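Local coordinates for protein AgaA (Rhizobium radiobacter, PDB 6HLX) that binds the opine agropinic acid as the periplasmic substrate-binding protein of an ABC transporter that imports it, at residues P47-S52 and D179-G184; G35-G40 and A126-L131; N414-K419 and Y433-D438. All blocks are in the same frame, centred on the assembly; numbering follows the deposited sequence.

Interaction 1 (P47-S52 and D179-G184); sequences PELAES and DYYKKG. With SO4 (sulfate ion), chain V; SO4 (sulfate ion), chain T; ACT (acetate ion), chain K.
The break in strand 45-55, at Glu48 and Leu49, of the five-stranded antiparallel sheet meets the loop between strands 171-176 and 190-195 of the mixed seven-stranded sheet, and the joint is built round one carboxylate. Glu48 holds CG beside its backbone N and bends again about the CB-CG bond (chi2 -69°), which brings both oxygens to the loop. The hydroxyl of Tyr181 donates from OH to Glu48 OE1 over 2.7 Å, arriving on the anti lone pair, with OE1 at the edge of the ring and the carboxylate turned 49° from the ring plane. Lys182, extended beyond CG, crosses Glu48 at about a right angle and sets NZ 2.9 Å from Glu48 OE2, on the syn lone pair, as a salt bridge. Leu49 adds an apolar touch, CD2 lying 3.7 Å from Tyr181 CE2. Tyr180 CE1 lies over one face of the Tyr181 ring, while the Tyr180 hydroxyl is hydrogen-bonded to Glu481. That same Glu481 forms a second salt bridge with Lys182, whose NZ also donates to OXT of a bound acetate at 2.8 Å. Ser46 OG joins Lys182 at Glu48 OE2, so the buried carboxylate is gripped at both oxygens, which probably keeps it ionised.

Interaction 2 (G35-G40 and A126-L131); sequences GLVNYG and AMIDYL
Val37 and Tyr39, two residues apart on strand 37-39, reach helix 127-131 in quite different ways: one presses a methyl against the backbone, the other extends a hydroxyl to a carboxylate. Strand and helix run nearly perpendicular, at 82°, with their axes 7.6 Å apart. Val37 points its side chain at the helix and keeps CG2 between its own backbone N and carbonyl carbon. This methyl lies 3.4 Å from Ile128 O and is flanked by Ile128 CG2 and Leu131 CB, each at 4.1 Å from Val37 CG2. Leu36 brings its CD1 tip to tip with Leu131 CD1, a looser touch at 4.3 Å.

Tyr39 crosses Asp129 at about a right angle, with ring and carboxylate planes 37° apart. Its OH donates to Asp129 OD1 over a short 2.6 Å, taking the anti lone pair, and accepts a hydrogen bond from Thr384 N. Being both donor and acceptor fixes the phenol end; the backbone N-H would probably strengthen its donation to the carboxylate.

Leu131 O, the carbonyl of the last residue in 126-131, accepts a hydrogen bond from one water, 2.8 Å away, which accepts from Leu36 N; a second water lies near Leu131 O and is held weakly by Asn38 ND2. The Asn38 amide is steadied by Gly35 N, which donates to Asn38 OD1 at 2.9 Å along an almost straight line (173°).

Around this interface, Tyr53 of strand 45-55 touches both Val37 and Ile128, and Phe64 of strand 61-66 packs on Ile128 and Leu131. Strand 37-39 is an outermost strand of the five-stranded antiparallel sheet, and helix 127-131 packs over it and the next two strands, 45-55 and 61-66.

Interaction 3 (N414-K419 and Y433-D438); sequences NDLLDK and YDAFVD
Helices 411-422 and 426-443 form an antiparallel helical hairpin, and Leu417 is one of the two leucines the first helix inserts into it. The axes of the paired segments lie 9.4 Å apart at 158°. From CB, Leu417 turns CG beside its backbone N (chi1 -65°), and CG comes to 4.2 Å from Phe436 CD1. Beyond it, Leu417 CD2 settles over one face of the Phe436 ring, offset toward the rim, in a CH-pi contact 4.2 Å from the centroid and 24° off the ring normal. Leu417 CD2 also lies at the edge of the Tyr433 ring, 4.3 Å from Tyr433 CE1, so two aromatics meet it in different orientations. Leu416 works alongside: its CD1 sits 3.7 Å from Phe436 CA and its CD2 touches Ala435 CB. Phe436, with CG anti to its backbone N, also makes an edge-to-face contact with Tyr393 of helix 388-393, which packs on Leu417 as well. No direct hydrogen bond joins the two segments; a water makes the polar link. Tyr433 OH is held by Arg429 and donates to this water, 2.6 Å away, which in turn donates to Leu417 O at 2.7 Å.

Interactions 1 and 2 share one sheet: strands 37-39 and 45-55 are neighbours in it, and the centres of the two interactions are 14 Å apart. Backbone hydrogen bonds join them directly, Ala50 N lying 2.9 Å from Leu36 O and Leu49 N 3.0 Å from Gly35 O. The sheet thus carries the 179-184 loop at one place and helix 127-131 at another. It also bears a zinc site, Glu54 and His65; the side chain of Ile128 in interaction 2 is about 8 Å from that of Glu54. Interaction 3 touches neither: its nearest atoms are about 7 Å from interaction 2 and about 22 Å from interaction 1, and it lies away from the zinc sites and the agropinic acid pocket.

Interaction 1 (P47-S52 and D179-G184)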
ATOM      1  N   PRO A  47      -3.891  -4.828  19.471  1.00 23.12           N
ATOM      2  CA  PRO A  47      -2.608  -5.102  20.145  1.00 22.32           C
ATOM      3  C   PRO A  47      -2.168  -6.524  19.771  1.00 25.45           C
ATOM      4  O   PRO A  47      -2.861  -7.523  20.056  1.00 26.17           O
ATOM      5  CB  PRO A  47      -2.950  -4.930  21.633  1.00 25.29           C
ATOM      6  CG  PRO A  47      -4.395  -5.279  21.739  1.00 30.54           C
ATOM      7  CD  PRO A  47      -5.035  -4.919  20.413  1.00 26.37           C
ATOM      8  N   GLU A  48      -1.058  -6.612  19.040  1.00 20.86           N
ATOM      9  CA  GLU A  48      -0.560  -7.899  18.528  1.00 20.62           C
ATOM     10  C   GLU A  48       0.627  -8.357  19.354  1.00 21.76           C
ATOM     11  O   GLU A  48       0.406  -8.881  20.440  1.00 21.46           O
ATOM     12  CB  GLU A  48      -0.290  -7.830  17.003  1.00 21.32           C
ATOM     13  CG  GLU A  48      -1.585  -7.675  16.197  1.00 24.47           C
ATOM     14  CD  GLU A  48      -2.553  -8.853  16.156  1.00 33.37           C
ATOM     15  OE1 GLU A  48      -2.115 -10.014  16.339  1.00 28.90           O
ATOM     16  OE2 GLU A  48      -3.758  -8.614  15.905  1.00 31.27           O
ATOM     17  N   LEU A  49       1.882  -8.118  18.913  1.00 18.84           N
ATOM     18  CA  LEU A  49       3.012  -8.506  19.784  1.00 19.11           C
ATOM     19  C   LEU A  49       3.100  -7.630  21.056  1.00 22.69           C
ATOM     20  O   LEU A  49       3.674  -8.052  22.075  1.00 23.30           O
ATOM     21  CB  LEU A  49       4.318  -8.524  19.026  1.00 18.46           C
ATOM     22  CG  LEU A  49       4.370  -9.553  17.903  1.00 20.06           C
ATOM     23  CD1 LEU A  49       5.681  -9.416  17.124  1.00 21.00           C
ATOM     24  CD2 LEU A  49       4.209 -11.003  18.456  1.00 20.97           C
ATOM     25  N   ALA A  50       2.497  -6.438  21.005  1.00 20.06           N
ATOM     26  CA  ALA A  50       2.346  -5.608  22.202  1.00 20.04           C
ATOM     27  C   ALA A  50       0.972  -5.969  22.785  1.00 23.33           C
ATOM     28  O   ALA A  50      -0.035  -5.819  22.092  1.00 23.79           O
ATOM     29  CB  ALA A  50       2.396  -4.120  21.842  1.00 21.00           C
ATOM     30  N   GLU A  51       0.918  -6.511  24.006  1.00 21.31           N
ATOM     31  CA  GLU A  51      -0.370  -6.800  24.674  1.00 21.50           C
ATOM     32  C   GLU A  51      -1.084  -5.480  25.051  1.00 23.80           C
ATOM     33  O   GLU A  51      -2.313  -5.420  25.169  1.00 23.77           O
ATOM     34  CB  GLU A  51      -0.123  -7.604  25.940  1.00 23.17           C
ATOM     35  CG  GLU A  51      -1.399  -8.118  26.566  1.00 26.19           C
ATOM     36  CD  GLU A  51      -1.182  -9.169  27.629  1.00 37.83           C
ATOM     37  OE1 GLU A  51      -2.197  -9.715  28.117  1.00 27.56           O
ATOM     38  OE2 GLU A  51      -0.008  -9.441  27.980  1.00 30.39           O
ATOM     39  N   SER A  52      -0.297  -4.444  25.320  1.00 21.27           N
ATOM     40  CA  SER A  52      -0.820  -3.122  25.629  1.00 21.29           C
ATOM     41  C   SER A  52       0.218  -2.097  25.270  1.00 24.18           C
ATOM     42  O   SER A  52       1.407  -2.416  25.168  1.00 23.43           O
ATOM     43  CB  SER A  52      -1.188  -3.003  27.104  1.00 27.04           C
ATOM     44  OG  SER A  52      -0.051  -2.624  27.859  1.00 35.73           O
ATOM     45  N   ASP A 179       1.949 -22.706  18.042  1.00 24.56           N
ATOM     46  CA  ASP A 179       2.292 -21.873  19.205  1.00 23.78           C
ATOM     47  C   ASP A 179       1.901 -20.398  19.031  1.00 26.95           C
ATOM     48  O   ASP A 179       2.290 -19.566  19.855  1.00 26.16           O
ATOM     49  CB  ASP A 179       3.777 -22.027  19.574  1.00 26.39           C
ATOM     50  CG  ASP A 179       4.099 -23.324  20.311  1.00 40.81           C
ATOM     51  OD1 ASP A 179       3.147 -24.028  20.735  1.00 41.86           O
ATOM     52  OD2 ASP A 179       5.294 -23.625  20.475  1.00 46.60           O
ATOM     53  N   TYR A 180       1.060 -20.089  18.004  1.00 21.55           N
ATOM     54  CA  TYR A 180       0.547 -18.715  17.795  1.00 21.00           C
ATOM     55  C   TYR A 180      -0.277 -18.303  19.032  1.00 24.30           C
ATOM     56  O   TYR A 180      -0.911 -19.146  19.679  1.00 24.34           O
ATOM     57  CB  TYR A 180      -0.297 -18.664  16.533  1.00 20.60           C
ATOM     58  CG  TYR A 180      -0.812 -17.286  16.175  1.00 21.40           C
ATOM     59  CD1 TYR A 180       0.063 -16.215  15.993  1.00 22.25           C
ATOM     60  CD2 TYR A 180      -2.167 -17.067  15.950  1.00 21.91           C
ATOM     61  CE1 TYR A 180      -0.403 -14.964  15.579  1.00 20.62           C
ATOM     62  CE2 TYR A 180      -2.640 -15.827  15.526  1.00 21.90           C
ATOM     63  CZ  TYR A 180      -1.761 -14.766  15.387  1.00 23.99           C
ATOM     64  OH  TYR A 180      -2.222 -13.556  14.942  1.00 23.67           O
ATOM     65  N   TYR A 181      -0.211 -17.010  19.393  1.00 21.95           N
ATOM     66  CA  TYR A 181      -0.805 -16.530  20.655  1.00 21.41           C
ATOM     67  C   TYR A 181      -2.323 -16.344  20.684  1.00 26.32           C
ATOM     68  O   TYR A 181      -2.859 -16.079  21.771  1.00 27.71           O
ATOM     69  CB  TYR A 181      -0.119 -15.234  21.111  1.00 21.78           C
ATOM     70  CG  TYR A 181      -0.065 -14.159  20.049  1.00 21.44           C
ATOM     71  CD1 TYR A 181      -1.142 -13.298  19.842  1.00 22.96           C
ATOM     72  CD2 TYR A 181       1.072 -13.988  19.261  1.00 21.46           C
ATOM     73  CE1 TYR A 181      -1.091 -12.297  18.871  1.00 21.87           C
ATOM     74  CE2 TYR A 181       1.132 -12.995  18.281  1.00 21.60           C
ATOM     75  CZ  TYR A 181       0.046 -12.162  18.081  1.00 22.64           C
ATOM     76  OH  TYR A 181       0.144 -11.167  17.134  1.00 24.20           O
ATOM     77  N   LYS A 182      -3.027 -16.477  19.547  1.00 22.54           N
ATOM     78  CA  LYS A 182      -4.489 -16.331  19.557  1.00 22.49           C
ATOM     79  C   LYS A 182      -5.149 -17.697  19.601  1.00 28.47           C
ATOM     80  O   LYS A 182      -4.856 -18.554  18.760  1.00 26.68           O
ATOM     81  CB  LYS A 182      -4.980 -15.547  18.335  1.00 24.24           C
ATOM     82  CG  LYS A 182      -4.466 -14.120  18.280  1.00 25.36           C
ATOM     83  CD  LYS A 182      -5.068 -13.358  17.119  1.00 27.75           C
ATOM     84  CE  LYS A 182      -4.462 -11.969  16.997  1.00 27.43           C
ATOM     85  NZ  LYS A 182      -5.086 -11.177  15.887  1.00 29.06           N
ATOM     86  N   LYS A 183      -6.035 -17.920  20.599  1.00 26.76           N
ATOM     87  CA  LYS A 183      -6.740 -19.196  20.764  1.00 27.34           C
ATOM     88  C   LYS A 183      -7.605 -19.504  19.525  1.00 31.22           C
ATOM     89  O   LYS A 183      -8.297 -18.622  19.023  1.00 31.11           O
ATOM     90  CB  LYS A 183      -7.615 -19.131  22.036  1.00 30.46           C
ATOM     91  CG  LYS A 183      -8.139 -20.494  22.474  1.00 40.14           C
ATOM     92  CD  LYS A 183      -9.198 -20.370  23.568  1.00 54.64           C
ATOM     93  CE  LYS A 183      -9.423 -21.660  24.334  1.00 67.53           C
ATOM     94  NZ  LYS A 183      -9.964 -22.755  23.481  1.00 75.56           N
ATOM     95  N   GLY A 184      -7.499 -20.728  19.025  1.00 30.27           N
ATOM     96  CA  GLY A 184      -8.264 -21.201  17.872  1.00 30.72           C
ATOM     97  C   GLY A 184      -7.866 -20.596  16.545  1.00 34.14           C
ATOM     98  O   GLY A 184      -8.607 -20.708  15.558  1.00 35.83           O
TER
HETATM   99  S   SO4 V 621       4.642 -25.214  15.815  1.00 42.71           S
HETATM  100  O1  SO4 V 621       3.620 -25.245  14.727  1.00 36.05           O
HETATM  101  O2  SO4 V 621       4.927 -26.626  16.272  1.00 45.38           O
HETATM  102  O3  SO4 V 621       4.157 -24.467  16.995  1.00 37.05           O
HETATM  103  O4  SO4 V 621       5.891 -24.631  15.295  1.00 41.52           O
HETATM  104  S   SO4 T 619      -5.240 -23.354  20.796  1.00 84.99           S
HETATM  105  O1  SO4 T 619      -4.763 -24.732  20.655  1.00 85.61           O
HETATM  106  O2  SO4 T 619      -6.304 -23.301  21.802  1.00 85.04           O
HETATM  107  O3  SO4 T 619      -4.127 -22.510  21.220  1.00 85.55           O
HETATM  108  O4  SO4 T 619      -5.758 -22.885  19.510  1.00 84.62           O
HETATM  109  C   ACT K 610      -8.744 -11.084  17.404  1.00 59.73           C
HETATM  110  O   ACT K 610      -9.864 -11.099  16.846  1.00 60.65           O
HETATM  111  OXT ACT K 610      -7.680 -10.680  16.871  1.00 58.75           O
HETATM  112  CH3 ACT K 610      -8.669 -11.608  18.858  1.00 60.03           C

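Interaction 2 (G35-G40 and A126-L131)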
ATOM      1  N   GLY A  35       3.324  -7.335  13.838  1.00 18.39           N
ATOM      2  CA  GLY A  35       4.015  -6.189  14.429  1.00 18.13           C
ATOM      3  C   GLY A  35       3.605  -6.012  15.875  1.00 21.08           C
ATOM      4  O   GLY A  35       2.918  -6.873  16.445  1.00 18.94           O
ATOM      5  N   LEU A  36       3.992  -4.873  16.484  1.00 18.12           N
ATOM      6  CA  LEU A  36       3.572  -4.552  17.850  1.00 18.04           C
ATOM      7  C   LEU A  36       2.044  -4.450  17.853  1.00 21.37           C
ATOM      8  O   LEU A  36       1.374  -4.940  18.758  1.00 20.92           O
ATOM      9  CB  LEU A  36       4.184  -3.215  18.280  1.00 18.68           C
ATOM     10  CG  LEU A  36       5.690  -3.262  18.522  1.00 22.02           C
ATOM     11  CD1 LEU A  36       6.291  -1.845  18.570  1.00 21.91           C
ATOM     12  CD2 LEU A  36       6.018  -4.106  19.761  1.00 23.39           C
ATOM     13  N   VAL A  37       1.516  -3.855  16.776  1.00 18.31           N
ATOM     14  CA  VAL A  37       0.086  -3.682  16.512  1.00 17.75           C
ATOM     15  C   VAL A  37      -0.162  -3.981  15.032  1.00 20.43           C
ATOM     16  O   VAL A  37       0.766  -3.897  14.222  1.00 20.35           O
ATOM     17  CB  VAL A  37      -0.392  -2.247  16.849  1.00 19.88           C
ATOM     18  CG1 VAL A  37      -0.380  -1.980  18.354  1.00 20.79           C
ATOM     19  CG2 VAL A  37       0.422  -1.186  16.093  1.00 19.01           C
ATOM     20  N   ASN A  38      -1.395  -4.325  14.691  1.00 18.80           N
ATOM     21  CA  ASN A  38      -1.800  -4.484  13.285  1.00 18.47           C
ATOM     22  C   ASN A  38      -3.253  -4.102  13.226  1.00 22.23           C
ATOM     23  O   ASN A  38      -3.934  -4.170  14.253  1.00 21.87           O
ATOM     24  CB  ASN A  38      -1.608  -5.907  12.797  1.00 18.26           C
ATOM     25  CG  ASN A  38      -0.154  -6.248  12.564  1.00 22.63           C
ATOM     26  OD1 ASN A  38       0.462  -6.979  13.346  1.00 22.89           O
ATOM     27  ND2 ASN A  38       0.441  -5.707  11.491  1.00 19.80           N
ATOM     28  N   TYR A  39      -3.755  -3.715  12.034  1.00 19.13           N
ATOM     29  CA  TYR A  39      -5.177  -3.402  11.940  1.00 19.08           C
ATOM     30  C   TYR A  39      -6.016  -4.677  12.022  1.00 23.37           C
ATOM     31  O   TYR A  39      -5.655  -5.694  11.423  1.00 23.37           O
ATOM     32  CB  TYR A  39      -5.446  -2.713  10.599  1.00 19.77           C
ATOM     33  CG  TYR A  39      -4.966  -1.277  10.562  1.00 20.31           C
ATOM     34  CD1 TYR A  39      -5.637  -0.277  11.264  1.00 21.76           C
ATOM     35  CD2 TYR A  39      -3.857  -0.912   9.806  1.00 20.96           C
ATOM     36  CE1 TYR A  39      -5.231   1.057  11.184  1.00 22.58           C
ATOM     37  CE2 TYR A  39      -3.432   0.416   9.734  1.00 19.96           C
ATOM     38  CZ  TYR A  39      -4.127   1.397  10.415  1.00 22.69           C
ATOM     39  OH  TYR A  39      -3.700   2.702  10.316  1.00 21.91           O
ATOM     40  N   GLY A  40      -7.141  -4.585  12.719  1.00 21.65           N
ATOM     41  CA  GLY A  40      -8.154  -5.630  12.824  1.00 22.47           C
ATOM     42  C   GLY A  40      -9.037  -5.564  11.585  1.00 25.21           C
ATOM     43  O   GLY A  40      -8.970  -4.589  10.819  1.00 23.61           O
ATOM     44  N   ALA A 126       0.280   9.626  14.589  1.00 20.52           N
ATOM     45  CA  ALA A 126       0.145   8.551  13.587  1.00 20.49           C
ATOM     46  C   ALA A 126       1.168   7.419  13.774  1.00 22.54           C
ATOM     47  O   ALA A 126       1.154   6.459  13.006  1.00 22.31           O
ATOM     48  CB  ALA A 126       0.281   9.134  12.193  1.00 21.87           C
ATOM     49  N   MET A 127       2.087   7.552  14.746  1.00 20.72           N
ATOM     50  CA  MET A 127       3.133   6.553  14.967  1.00 19.95           C
ATOM     51  C   MET A 127       2.556   5.160  15.197  1.00 22.39           C
ATOM     52  O   MET A 127       3.091   4.191  14.648  1.00 21.37           O
ATOM     53  CB  MET A 127       4.060   6.972  16.121  1.00 22.16           C
ATOM     54  CG  MET A 127       5.266   6.038  16.335  1.00 25.04           C
ATOM     55  SD  MET A 127       6.243   5.753  14.826  1.00 29.66           S
ATOM     56  CE  MET A 127       6.852   7.388  14.485  1.00 27.04           C
ATOM     57  N   ILE A 128       1.487   5.037  16.022  1.00 19.96           N
ATOM     58  CA  ILE A 128       0.903   3.698  16.253  1.00 19.30           C
ATOM     59  C   ILE A 128       0.415   3.090  14.918  1.00 22.43           C
ATOM     60  O   ILE A 128       0.664   1.907  14.628  1.00 21.45           O
ATOM     61  CB  ILE A 128      -0.226   3.746  17.327  1.00 22.97           C
ATOM     62  CG1 ILE A 128       0.345   4.090  18.725  1.00 24.82           C
ATOM     63  CG2 ILE A 128      -1.018   2.439  17.385  1.00 23.11           C
ATOM     64  CD1 ILE A 128       1.253   3.002  19.364  1.00 26.91           C
ATOM     65  N   ASP A 129      -0.194   3.938  14.066  1.00 20.18           N
ATOM     66  CA  ASP A 129      -0.663   3.463  12.745  1.00 18.90           C
ATOM     67  C   ASP A 129       0.509   3.007  11.864  1.00 21.04           C
ATOM     68  O   ASP A 129       0.417   1.948  11.222  1.00 20.03           O
ATOM     69  CB  ASP A 129      -1.474   4.548  12.035  1.00 19.35           C
ATOM     70  CG  ASP A 129      -2.779   4.854  12.751  1.00 25.98           C
ATOM     71  OD1 ASP A 129      -3.775   4.182  12.469  1.00 26.49           O
ATOM     72  OD2 ASP A 129      -2.793   5.768  13.592  1.00 25.99           O
ATOM     73  N   TYR A 130       1.626   3.757  11.858  1.00 19.59           N
ATOM     74  CA  TYR A 130       2.794   3.348  11.059  1.00 19.15           C
ATOM     75  C   TYR A 130       3.439   2.064  11.596  1.00 21.20           C
ATOM     76  O   TYR A 130       3.986   1.283  10.812  1.00 20.73           O
ATOM     77  CB  TYR A 130       3.807   4.484  10.866  1.00 21.26           C
ATOM     78  CG  TYR A 130       3.337   5.496   9.832  1.00 22.15           C
ATOM     79  CD1 TYR A 130       3.175   5.133   8.494  1.00 23.64           C
ATOM     80  CD2 TYR A 130       3.102   6.826  10.181  1.00 24.43           C
ATOM     81  CE1 TYR A 130       2.767   6.060   7.533  1.00 25.92           C
ATOM     82  CE2 TYR A 130       2.705   7.765   9.223  1.00 24.68           C
ATOM     83  CZ  TYR A 130       2.525   7.371   7.905  1.00 30.33           C
ATOM     84  OH  TYR A 130       2.123   8.270   6.941  1.00 33.18           O
ATOM     85  N   LEU A 131       3.268   1.784  12.907  1.00 19.61           N
ATOM     86  CA  LEU A 131       3.771   0.532  13.474  1.00 19.99           C
ATOM     87  C   LEU A 131       2.902  -0.668  13.069  1.00 22.60           C
ATOM     88  O   LEU A 131       3.308  -1.831  13.242  1.00 21.40           O
ATOM     89  CB  LEU A 131       3.933   0.643  15.006  1.00 19.91           C
ATOM     90  CG  LEU A 131       5.063   1.587  15.428  1.00 22.27           C
ATOM     91  CD1 LEU A 131       4.955   1.923  16.902  1.00 22.33           C
ATOM     92  CD2 LEU A 131       6.487   0.966  15.091  1.00 18.97           C
TER
HETATM   93  O   HOH W   1       5.328  -2.947  14.804  1.00 21.21           O
HETATM   94  O   HOH W   2       3.201  -4.391  11.763  1.00 19.77           O

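Interaction 3 (N414-K419 and Y433-D438)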
ATOM      1  N   ASN A 414       5.406  20.860   4.257  1.00 21.92           N
ATOM      2  CA  ASN A 414       6.096  20.155   5.350  1.00 22.15           C
ATOM      3  C   ASN A 414       5.642  20.671   6.711  1.00 25.07           C
ATOM      4  O   ASN A 414       5.353  19.879   7.610  1.00 23.84           O
ATOM      5  CB  ASN A 414       7.613  20.288   5.232  1.00 22.64           C
ATOM      6  CG  ASN A 414       8.228  19.608   4.033  1.00 25.00           C
ATOM      7  OD1 ASN A 414       9.367  19.921   3.645  1.00 29.53           O
ATOM      8  ND2 ASN A 414       7.517  18.683   3.424  1.00 19.87           N
ATOM      9  N   ASP A 415       5.595  22.008   6.847  1.00 23.52           N
ATOM     10  CA  ASP A 415       5.211  22.667   8.101  1.00 23.21           C
ATOM     11  C   ASP A 415       3.795  22.313   8.504  1.00 25.55           C
ATOM     12  O   ASP A 415       3.560  21.991   9.671  1.00 25.86           O
ATOM     13  CB  ASP A 415       5.406  24.189   7.989  1.00 24.37           C
ATOM     14  CG  ASP A 415       6.864  24.589   7.934  1.00 33.48           C
ATOM     15  OD1 ASP A 415       7.724  23.756   8.303  1.00 34.19           O
ATOM     16  OD2 ASP A 415       7.148  25.752   7.566  1.00 36.12           O
ATOM     17  N   LEU A 416       2.871  22.294   7.536  1.00 21.50           N
ATOM     18  CA  LEU A 416       1.475  21.943   7.799  1.00 20.18           C
ATOM     19  C   LEU A 416       1.363  20.470   8.186  1.00 24.63           C
ATOM     20  O   LEU A 416       0.669  20.146   9.155  1.00 22.98           O
ATOM     21  CB  LEU A 416       0.576  22.242   6.589  1.00 20.00           C
ATOM     22  CG  LEU A 416       0.262  23.730   6.356  1.00 25.19           C
ATOM     23  CD1 LEU A 416      -0.283  23.944   4.953  1.00 26.42           C
ATOM     24  CD2 LEU A 416      -0.703  24.287   7.432  1.00 26.15           C
ATOM     25  N   LEU A 417       2.052  19.574   7.456  1.00 21.47           N
ATOM     26  CA  LEU A 417       1.971  18.147   7.844  1.00 21.41           C
ATOM     27  C   LEU A 417       2.591  17.899   9.220  1.00 25.52           C
ATOM     28  O   LEU A 417       2.062  17.105   9.998  1.00 23.74           O
ATOM     29  CB  LEU A 417       2.627  17.256   6.781  1.00 21.43           C
ATOM     30  CG  LEU A 417       1.916  17.257   5.407  1.00 24.40           C
ATOM     31  CD1 LEU A 417       2.805  16.650   4.330  1.00 23.79           C
ATOM     32  CD2 LEU A 417       0.525  16.565   5.465  1.00 25.08           C
ATOM     33  N   ASP A 418       3.698  18.580   9.530  1.00 21.94           N
ATOM     34  CA  ASP A 418       4.331  18.452  10.848  1.00 22.35           C
ATOM     35  C   ASP A 418       3.367  18.924  11.942  1.00 25.26           C
ATOM     36  O   ASP A 418       3.202  18.236  12.956  1.00 23.54           O
ATOM     37  CB  ASP A 418       5.659  19.231  10.900  1.00 23.62           C
ATOM     38  CG  ASP A 418       6.792  18.539  10.144  1.00 28.63           C
ATOM     39  OD1 ASP A 418       6.691  17.321   9.906  1.00 29.04           O
ATOM     40  OD2 ASP A 418       7.786  19.216   9.817  1.00 34.00           O
ATOM     41  N   LYS A 419       2.685  20.062  11.712  1.00 22.95           N
ATOM     42  CA  LYS A 419       1.718  20.582  12.688  1.00 22.29           C
ATOM     43  C   LYS A 419       0.531  19.627  12.834  1.00 25.25           C
ATOM     44  O   LYS A 419       0.080  19.376  13.956  1.00 25.59           O
ATOM     45  CB  LYS A 419       1.236  21.995  12.292  1.00 24.07           C
ATOM     46  CG  LYS A 419       0.511  22.706  13.429  1.00 27.36           C
ATOM     47  CD  LYS A 419       0.047  24.107  13.035  1.00 30.17           C
ATOM     48  CE  LYS A 419      -0.717  24.780  14.164  1.00 37.22           C
ATOM     49  NZ  LYS A 419      -1.265  26.113  13.750  1.00 35.81           N
ATOM     50  N   TYR A 433      -5.322  20.363   8.029  1.00 22.99           N
ATOM     51  CA  TYR A 433      -5.440  19.577   6.791  1.00 21.70           C
ATOM     52  C   TYR A 433      -6.215  20.342   5.702  1.00 25.51           C
ATOM     53  O   TYR A 433      -5.898  20.192   4.518  1.00 24.72           O
ATOM     54  CB  TYR A 433      -6.000  18.175   7.059  1.00 21.95           C
ATOM     55  CG  TYR A 433      -5.010  17.349   7.853  1.00 21.74           C
ATOM     56  CD1 TYR A 433      -3.825  16.891   7.271  1.00 22.29           C
ATOM     57  CD2 TYR A 433      -5.209  17.102   9.210  1.00 22.58           C
ATOM     58  CE1 TYR A 433      -2.887  16.167   8.006  1.00 21.25           C
ATOM     59  CE2 TYR A 433      -4.282  16.373   9.956  1.00 22.83           C
ATOM     60  CZ  TYR A 433      -3.116  15.921   9.353  1.00 24.28           C
ATOM     61  OH  TYR A 433      -2.168  15.265  10.091  1.00 22.11           O
ATOM     62  N   ASP A 434      -7.192  21.188   6.098  1.00 22.71           N
ATOM     63  CA  ASP A 434      -7.923  22.006   5.126  1.00 22.19           C
ATOM     64  C   ASP A 434      -6.968  22.999   4.438  1.00 26.43           C
ATOM     65  O   ASP A 434      -7.054  23.195   3.222  1.00 26.27           O
ATOM     66  CB  ASP A 434      -9.079  22.761   5.793  1.00 23.99           C
ATOM     67  CG  ASP A 434     -10.271  21.903   6.184  1.00 31.73           C
ATOM     68  OD1 ASP A 434     -10.438  20.797   5.598  1.00 29.22           O
ATOM     69  OD2 ASP A 434     -11.035  22.327   7.077  1.00 36.50           O
ATOM     70  N   ALA A 435      -6.048  23.623   5.215  1.00 24.48           N
ATOM     71  CA  ALA A 435      -5.054  24.540   4.642  1.00 24.44           C
ATOM     72  C   ALA A 435      -4.051  23.752   3.777  1.00 26.47           C
ATOM     73  O   ALA A 435      -3.639  24.225   2.712  1.00 25.54           O
ATOM     74  CB  ALA A 435      -4.329  25.308   5.744  1.00 25.48           C
ATOM     75  N   PHE A 436      -3.699  22.525   4.210  1.00 22.02           N
ATOM     76  CA  PHE A 436      -2.782  21.658   3.452  1.00 20.88           C
ATOM     77  C   PHE A 436      -3.397  21.371   2.067  1.00 23.31           C
ATOM     78  O   PHE A 436      -2.700  21.458   1.056  1.00 22.61           O
ATOM     79  CB  PHE A 436      -2.524  20.326   4.203  1.00 20.90           C
ATOM     80  CG  PHE A 436      -2.092  19.223   3.254  1.00 21.34           C
ATOM     81  CD1 PHE A 436      -0.773  19.134   2.816  1.00 23.04           C
ATOM     82  CD2 PHE A 436      -3.020  18.335   2.728  1.00 22.82           C
ATOM     83  CE1 PHE A 436      -0.395  18.169   1.872  1.00 23.37           C
ATOM     84  CE2 PHE A 436      -2.644  17.385   1.767  1.00 24.52           C
ATOM     85  CZ  PHE A 436      -1.329  17.299   1.363  1.00 22.38           C
ATOM     86  N   VAL A 437      -4.709  21.054   2.034  1.00 20.06           N
ATOM     87  CA  VAL A 437      -5.400  20.686   0.783  1.00 20.26           C
ATOM     88  C   VAL A 437      -5.300  21.824  -0.265  1.00 24.58           C
ATOM     89  O   VAL A 437      -5.015  21.560  -1.433  1.00 23.72           O
ATOM     90  CB  VAL A 437      -6.847  20.235   1.051  1.00 23.75           C
ATOM     91  CG1 VAL A 437      -7.677  20.313  -0.219  1.00 24.63           C
ATOM     92  CG2 VAL A 437      -6.881  18.813   1.620  1.00 22.62           C
ATOM     93  N   ASP A 438      -5.486  23.085   0.164  1.00 22.38           N
ATOM     94  CA  ASP A 438      -5.357  24.240  -0.752  1.00 22.55           C
ATOM     95  C   ASP A 438      -3.969  24.258  -1.405  1.00 27.26           C
ATOM     96  O   ASP A 438      -3.863  24.439  -2.623  1.00 26.74           O
ATOM     97  CB  ASP A 438      -5.567  25.541   0.032  1.00 25.20           C
ATOM     98  CG  ASP A 438      -6.988  25.743   0.539  1.00 33.74           C
ATOM     99  OD1 ASP A 438      -7.875  24.939   0.170  1.00 30.20           O
ATOM    100  OD2 ASP A 438      -7.218  26.726   1.278  1.00 37.83           O
TER
HETATM  101  O   HOH W   3       0.215  15.414   8.945  1.00 22.08           O